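Long-range contact in Apc35852 (Geobacillus stearothermophilus, PDB 1U9C), which is of unknown function but belongs to the DJ-1/PfpI family, whose members include chaperone-like proteins and cysteine proteases: residues G187-I201 and Q204-V216. Sequence-based numbering, arbitrary orientation.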
loop_
_atom_site.group_PDB
_atom_site.type_symbol
_atom_site.label_atom_id
_atom_site.label_comp_id
_atom_site.label_asym_id
_atom_site.label_seq_id
_atom_site.Cartn_x
_atom_site.Cartn_y
_atom_site.Cartn_z
ATOM N N GLY A 187 9.290 7.980 -11.917
ATOM C CA GLY A 187 8.947 8.868 -12.996
ATOM C C GLY A 187 8.907 10.283 -12.442
ATOM O O GLY A 187 9.241 10.543 -11.266
ATOM N N GLY A 188 8.463 11.208 -13.277
ATOM C CA GLY A 188 8.350 12.587 -12.838
ATOM C C GLY A 188 7.550 12.710 -11.559
ATOM O O GLY A 188 6.597 11.954 -11.339
ATOM N N LYS A 189 7.925 13.655 -10.698
ATOM C CA LYS A 189 7.138 13.886 -9.493
ATOM C C LYS A 189 5.676 14.047 -9.913
ATOM O O LYS A 189 5.373 14.641 -10.937
ATOM C CB LYS A 189 7.638 15.100 -8.684
ATOM C CG LYS A 189 7.781 16.418 -9.431
ATOM C CD LYS A 189 8.064 17.542 -8.454
ATOM C CE LYS A 189 8.497 18.799 -9.149
ATOM N NZ LYS A 189 8.721 19.912 -8.183
ATOM N N TRP A 190 4.778 13.472 -9.134
ATOM C CA TRP A 190 3.330 13.608 -9.341
ATOM C C TRP A 190 2.787 13.117 -10.670
ATOM O O TRP A 190 1.711 13.542 -11.062
ATOM C CB TRP A 190 2.879 15.071 -9.127
ATOM C CG TRP A 190 3.504 15.735 -7.986
ATOM C CD1 TRP A 190 4.298 16.853 -8.002
ATOM C CD2 TRP A 190 3.399 15.333 -6.621
ATOM N NE1 TRP A 190 4.692 17.158 -6.721
ATOM C CE2 TRP A 190 4.149 16.246 -5.857
ATOM C CE3 TRP A 190 2.739 14.286 -5.962
ATOM C CZ2 TRP A 190 4.267 16.136 -4.472
ATOM C CZ3 TRP A 190 2.854 14.190 -4.603
ATOM C CH2 TRP A 190 3.608 15.119 -3.864
ATOM N N THR A 191 3.522 12.250 -11.368
ATOM C CA THR A 191 3.006 11.588 -12.550
ATOM C C THR A 191 2.719 10.114 -12.290
ATOM O O THR A 191 3.291 9.518 -11.375
ATOM C CB THR A 191 4.020 11.671 -13.726
ATOM O OG1 THR A 191 5.237 10.975 -13.393
ATOM C CG2 THR A 191 4.467 13.097 -13.972
ATOM N N ASP A 192 1.854 9.535 -13.115
ATOM C CA ASP A 192 1.493 8.140 -13.015
ATOM C C ASP A 192 2.705 7.331 -13.399
ATOM O O ASP A 192 3.145 7.340 -14.548
ATOM C CB ASP A 192 0.280 7.827 -13.910
ATOM C CG ASP A 192 -0.027 6.349 -14.001
ATOM O OD1 ASP A 192 0.498 5.566 -13.178
ATOM O OD2 ASP A 192 -0.748 5.874 -14.907
ATOM N N PHE A 193 3.236 6.629 -12.432
ATOM C CA PHE A 193 4.320 5.718 -12.616
ATOM C C PHE A 193 4.131 4.502 -11.717
ATOM O O PHE A 193 4.068 4.618 -10.481
ATOM C CB PHE A 193 5.671 6.368 -12.292
ATOM C CG PHE A 193 6.816 5.449 -12.570
ATOM C CD1 PHE A 193 7.200 5.176 -13.889
ATOM C CD2 PHE A 193 7.462 4.805 -11.549
ATOM C CE1 PHE A 193 8.223 4.295 -14.138
ATOM C CE2 PHE A 193 8.507 3.931 -11.809
ATOM C CZ PHE A 193 8.881 3.669 -13.107
ATOM N N SER A 194 4.053 3.325 -12.319
ATOM C CA SER A 194 4.061 2.104 -11.545
ATOM C C SER A 194 4.888 1.028 -12.204
ATOM O O SER A 194 5.200 1.086 -13.414
ATOM C CB SER A 194 2.654 1.560 -11.306
ATOM O OG SER A 194 2.019 1.339 -12.557
ATOM N N VAL A 195 5.293 0.052 -11.405
ATOM C CA VAL A 195 6.211 -0.969 -11.884
ATOM C C VAL A 195 5.827 -2.329 -11.423
ATOM O O VAL A 195 5.316 -2.494 -10.347
ATOM C CB VAL A 195 7.631 -0.672 -11.506
ATOM C CG1 VAL A 195 7.843 -0.735 -10.034
ATOM C CG2 VAL A 195 8.567 -1.607 -12.260
ATOM N N ARG A 196 6.004 -3.312 -12.296
ATOM C CA ARG A 196 5.909 -4.709 -11.957
ATOM C C ARG A 196 7.279 -5.381 -12.080
ATOM O O ARG A 196 7.917 -5.306 -13.137
ATOM C CB ARG A 196 4.909 -5.383 -12.863
ATOM C CG ARG A 196 4.854 -6.881 -12.700
ATOM C CD ARG A 196 3.760 -7.571 -13.426
ATOM N NE ARG A 196 3.721 -9.016 -13.151
ATOM C CZ ARG A 196 2.912 -9.863 -13.735
ATOM N NH1 ARG A 196 2.108 -9.490 -14.723
ATOM N NH2 ARG A 196 2.964 -11.135 -13.386
ATOM N N ASP A 197 7.667 -6.055 -11.013
ATOM C CA ASP A 197 8.840 -6.911 -11.033
ATOM C C ASP A 197 8.342 -8.257 -10.551
ATOM O O ASP A 197 8.284 -8.498 -9.344
ATOM C CB ASP A 197 9.954 -6.391 -10.121
ATOM C CG ASP A 197 11.232 -7.254 -10.198
ATOM O OD1 ASP A 197 11.197 -8.349 -10.757
ATOM O OD2 ASP A 197 12.291 -6.931 -9.668
ATOM N N GLY A 198 7.935 -9.113 -11.465
ATOM C CA GLY A 198 7.387 -10.405 -11.080
ATOM C C GLY A 198 6.129 -10.217 -10.303
ATOM O O GLY A 198 5.197 -9.552 -10.773
ATOM N N ASN A 199 6.149 -10.720 -9.079
ATOM C CA ASN A 199 5.048 -10.673 -8.118
ATOM C C ASN A 199 4.935 -9.401 -7.287
ATOM O O ASN A 199 3.990 -9.296 -6.474
ATOM C CB ASN A 199 5.142 -11.826 -7.141
ATOM C CG ASN A 199 5.082 -13.173 -7.809
ATOM O OD1 ASN A 199 4.460 -13.329 -8.859
ATOM N ND2 ASN A 199 5.729 -14.140 -7.204
ATOM N N LEU A 200 5.880 -8.485 -7.396
ATOM C CA LEU A 200 5.897 -7.278 -6.591
ATOM C C LEU A 200 5.582 -6.096 -7.487
ATOM O O LEU A 200 6.308 -5.804 -8.462
ATOM C CB LEU A 200 7.294 -7.113 -5.979
ATOM C CG LEU A 200 7.523 -5.955 -5.067
ATOM C CD1 LEU A 200 6.589 -6.028 -3.893
ATOM C CD2 LEU A 200 8.973 -5.957 -4.548
ATOM N N ILE A 201 4.503 -5.402 -7.143
ATOM C CA ILE A 201 4.008 -4.299 -7.953
ATOM C C ILE A 201 3.925 -3.046 -7.070
ATOM O O ILE A 201 3.378 -3.113 -5.975
ATOM C CB ILE A 201 2.609 -4.703 -8.449
ATOM C CG1 ILE A 201 2.731 -5.852 -9.451
ATOM C CG2 ILE A 201 1.894 -3.524 -9.094
ATOM C CD1 ILE A 201 1.453 -6.543 -9.777
ATOM N N GLN A 204 4.027 5.029 -7.492
ATOM C CA GLN A 204 4.778 6.148 -6.902
ATOM C C GLN A 204 3.968 7.137 -6.074
ATOM O O GLN A 204 4.456 7.671 -5.106
ATOM C CB GLN A 204 5.481 6.885 -8.040
ATOM C CG GLN A 204 6.533 7.873 -7.591
ATOM C CD GLN A 204 7.224 8.521 -8.736
ATOM O OE1 GLN A 204 7.544 7.852 -9.710
ATOM N NE2 GLN A 204 7.373 9.826 -8.672
ATOM N N ASN A 205 2.743 7.401 -6.478
ATOM C CA ASN A 205 1.995 8.507 -5.904
ATOM C C ASN A 205 0.483 8.346 -6.173
ATOM O O ASN A 205 0.063 7.366 -6.774
ATOM C CB ASN A 205 2.551 9.787 -6.468
ATOM C CG ASN A 205 2.616 9.721 -7.939
ATOM O OD1 ASN A 205 1.728 9.161 -8.525
ATOM N ND2 ASN A 205 3.701 10.209 -8.553
ATOM N N PRO A 206 -0.350 9.286 -5.728
ATOM C CA PRO A 206 -1.793 9.096 -5.877
ATOM C C PRO A 206 -2.205 8.901 -7.301
ATOM O O PRO A 206 -3.091 8.138 -7.598
ATOM C CB PRO A 206 -2.391 10.384 -5.264
ATOM C CG PRO A 206 -1.411 10.822 -4.325
ATOM C CD PRO A 206 -0.049 10.468 -4.909
ATOM N N GLN A 207 -1.507 9.580 -8.192
ATOM C CA GLN A 207 -1.755 9.499 -9.613
ATOM C C GLN A 207 -1.426 8.131 -10.235
ATOM O O GLN A 207 -1.793 7.858 -11.401
ATOM C CB GLN A 207 -0.936 10.586 -10.354
ATOM C CG GLN A 207 -1.252 12.052 -9.973
ATOM C CD GLN A 207 -0.719 12.533 -8.621
ATOM O OE1 GLN A 207 0.160 11.937 -8.012
ATOM N NE2 GLN A 207 -1.221 13.698 -8.178
ATOM N N SER A 208 -0.741 7.282 -9.471
ATOM C CA SER A 208 -0.399 5.916 -9.898
ATOM C C SER A 208 -1.377 4.847 -9.397
ATOM O O SER A 208 -1.108 3.652 -9.623
ATOM C CB SER A 208 0.979 5.597 -9.346
ATOM O OG SER A 208 1.915 6.602 -9.710
ATOM N N SER A 209 -2.438 5.232 -8.692
ATOM C CA SER A 209 -3.334 4.258 -8.037
ATOM C C SER A 209 -3.971 3.320 -9.032
ATOM O O SER A 209 -3.952 2.094 -8.863
ATOM C CB SER A 209 -4.404 4.972 -7.240
ATOM O OG SER A 209 -3.841 5.777 -6.203
ATOM N N ARG A 210 -4.521 3.857 -10.109
ATOM C CA ARG A 210 -5.166 3.057 -11.084
ATOM C C ARG A 210 -4.245 2.068 -11.806
ATOM O O ARG A 210 -4.539 0.876 -11.913
ATOM C CB ARG A 210 -5.927 3.890 -12.100
ATOM C CG ARG A 210 -6.771 3.065 -12.998
ATOM C CD ARG A 210 -7.697 3.904 -13.919
ATOM N NE ARG A 210 -8.555 4.726 -13.066
ATOM C CZ ARG A 210 -9.744 4.373 -12.570
ATOM N NH1 ARG A 210 -10.325 3.210 -12.905
ATOM N NH2 ARG A 210 -10.385 5.232 -11.788
ATOM N N SER A 211 -3.074 2.538 -12.224
ATOM C CA SER A 211 -2.157 1.706 -12.979
ATOM C C SER A 211 -1.604 0.597 -12.120
ATOM O O SER A 211 -1.409 -0.518 -12.580
ATOM C CB SER A 211 -1.001 2.491 -13.635
ATOM O OG SER A 211 -0.126 3.099 -12.715
ATOM N N THR A 212 -1.417 0.888 -10.838
ATOM C CA THR A 212 -0.951 -0.131 -9.899
ATOM C C THR A 212 -1.998 -1.207 -9.804
ATOM O O THR A 212 -1.681 -2.414 -9.885
ATOM C CB THR A 212 -0.645 0.496 -8.500
ATOM O OG1 THR A 212 0.341 1.530 -8.661
ATOM C CG2 THR A 212 0.028 -0.517 -7.576
ATOM N N ALA A 213 -3.235 -0.818 -9.596
ATOM C CA ALA A 213 -4.325 -1.784 -9.535
ATOM C C ALA A 213 -4.450 -2.605 -10.810
ATOM O O ALA A 213 -4.713 -3.793 -10.760
ATOM C CB ALA A 213 -5.642 -1.109 -9.210
ATOM N N GLU A 214 -4.248 -1.982 -11.967
ATOM C CA GLU A 214 -4.379 -2.707 -13.219
ATOM C C GLU A 214 -3.261 -3.718 -13.414
ATOM O O GLU A 214 -3.439 -4.785 -14.049
ATOM C CB GLU A 214 -4.483 -1.727 -14.400
ATOM C CG GLU A 214 -5.735 -0.861 -14.366
ATOM C CD GLU A 214 -7.045 -1.627 -14.534
ATOM O OE1 GLU A 214 -7.007 -2.829 -14.892
ATOM O OE2 GLU A 214 -8.136 -1.022 -14.340
ATOM N N LYS A 215 -2.085 -3.445 -12.880
ATOM C CA LYS A 215 -1.037 -4.453 -12.861
ATOM C C LYS A 215 -1.394 -5.674 -12.017
ATOM O O LYS A 215 -1.062 -6.796 -12.370
ATOM C CB LYS A 215 0.335 -3.879 -12.423
ATOM C CG LYS A 215 1.047 -3.023 -13.501
ATOM C CD LYS A 215 2.297 -2.284 -12.973
ATOM C CE LYS A 215 3.089 -1.611 -14.092
ATOM N NZ LYS A 215 2.370 -0.434 -14.702
ATOM N N VAL A 216 -2.057 -5.424 -10.875
ATOM C CA VAL A 216 -2.547 -6.524 -10.024
ATOM C C VAL A 216 -3.527 -7.351 -10.797
ATOM O O VAL A 216 -3.447 -8.565 -10.802
ATOM C CB VAL A 216 -3.097 -5.990 -8.700
ATOM C CG1 VAL A 216 -3.741 -7.080 -7.899
ATOM C CG2 VAL A 216 -1.967 -5.304 -7.920
#
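K215 and I201 meet where helix 209-216 packs on the edge hairpin of the DJ-1/PfpI alpha/beta sandwich, the antiparallel pair 194-197 and 200-201 at one margin of the central sheet. The helix follows strand 194-197 at 22° to it, the two axes coming within 8.1 Å at their closest. K215 lays its aliphatic chain across I201, whose CG2 comes within 3.7 Å of K215 CB, while I201 CD1 continues over the helix backbone to V216 CG2. Extended as far as CE, the lysine bends only at its last torsion (chi4 69°), which swings NZ onto S194 OG at 2.8 Å. That hydroxyl in turn donates to S211 OG, and S211 OG donates to the syn lone pair of D192 OD1, so two hydroxyls bridge the ammonium group of K215 and the carboxylate of D192.

At the other end Q204 reaches out straight, CG turned opposite its backbone N (chi1 -167°), and its amide grips G187 twice. G187 N meets Q204 OE1 on a lone pair in the carbonyl plane, 2.8 Å away and almost straight; Q204 NE2 gives a longer bond to G187 O from above the carbonyl plane. A leucine here would probably leave both G187 groups without these mates and the loop less firmly fixed. The backbone of Q204 also takes part: Q204 N donates to F193 O at 3.0 Å, the nitrogen lying nearly on the line of the C=O bond although the N-H is bent away from it.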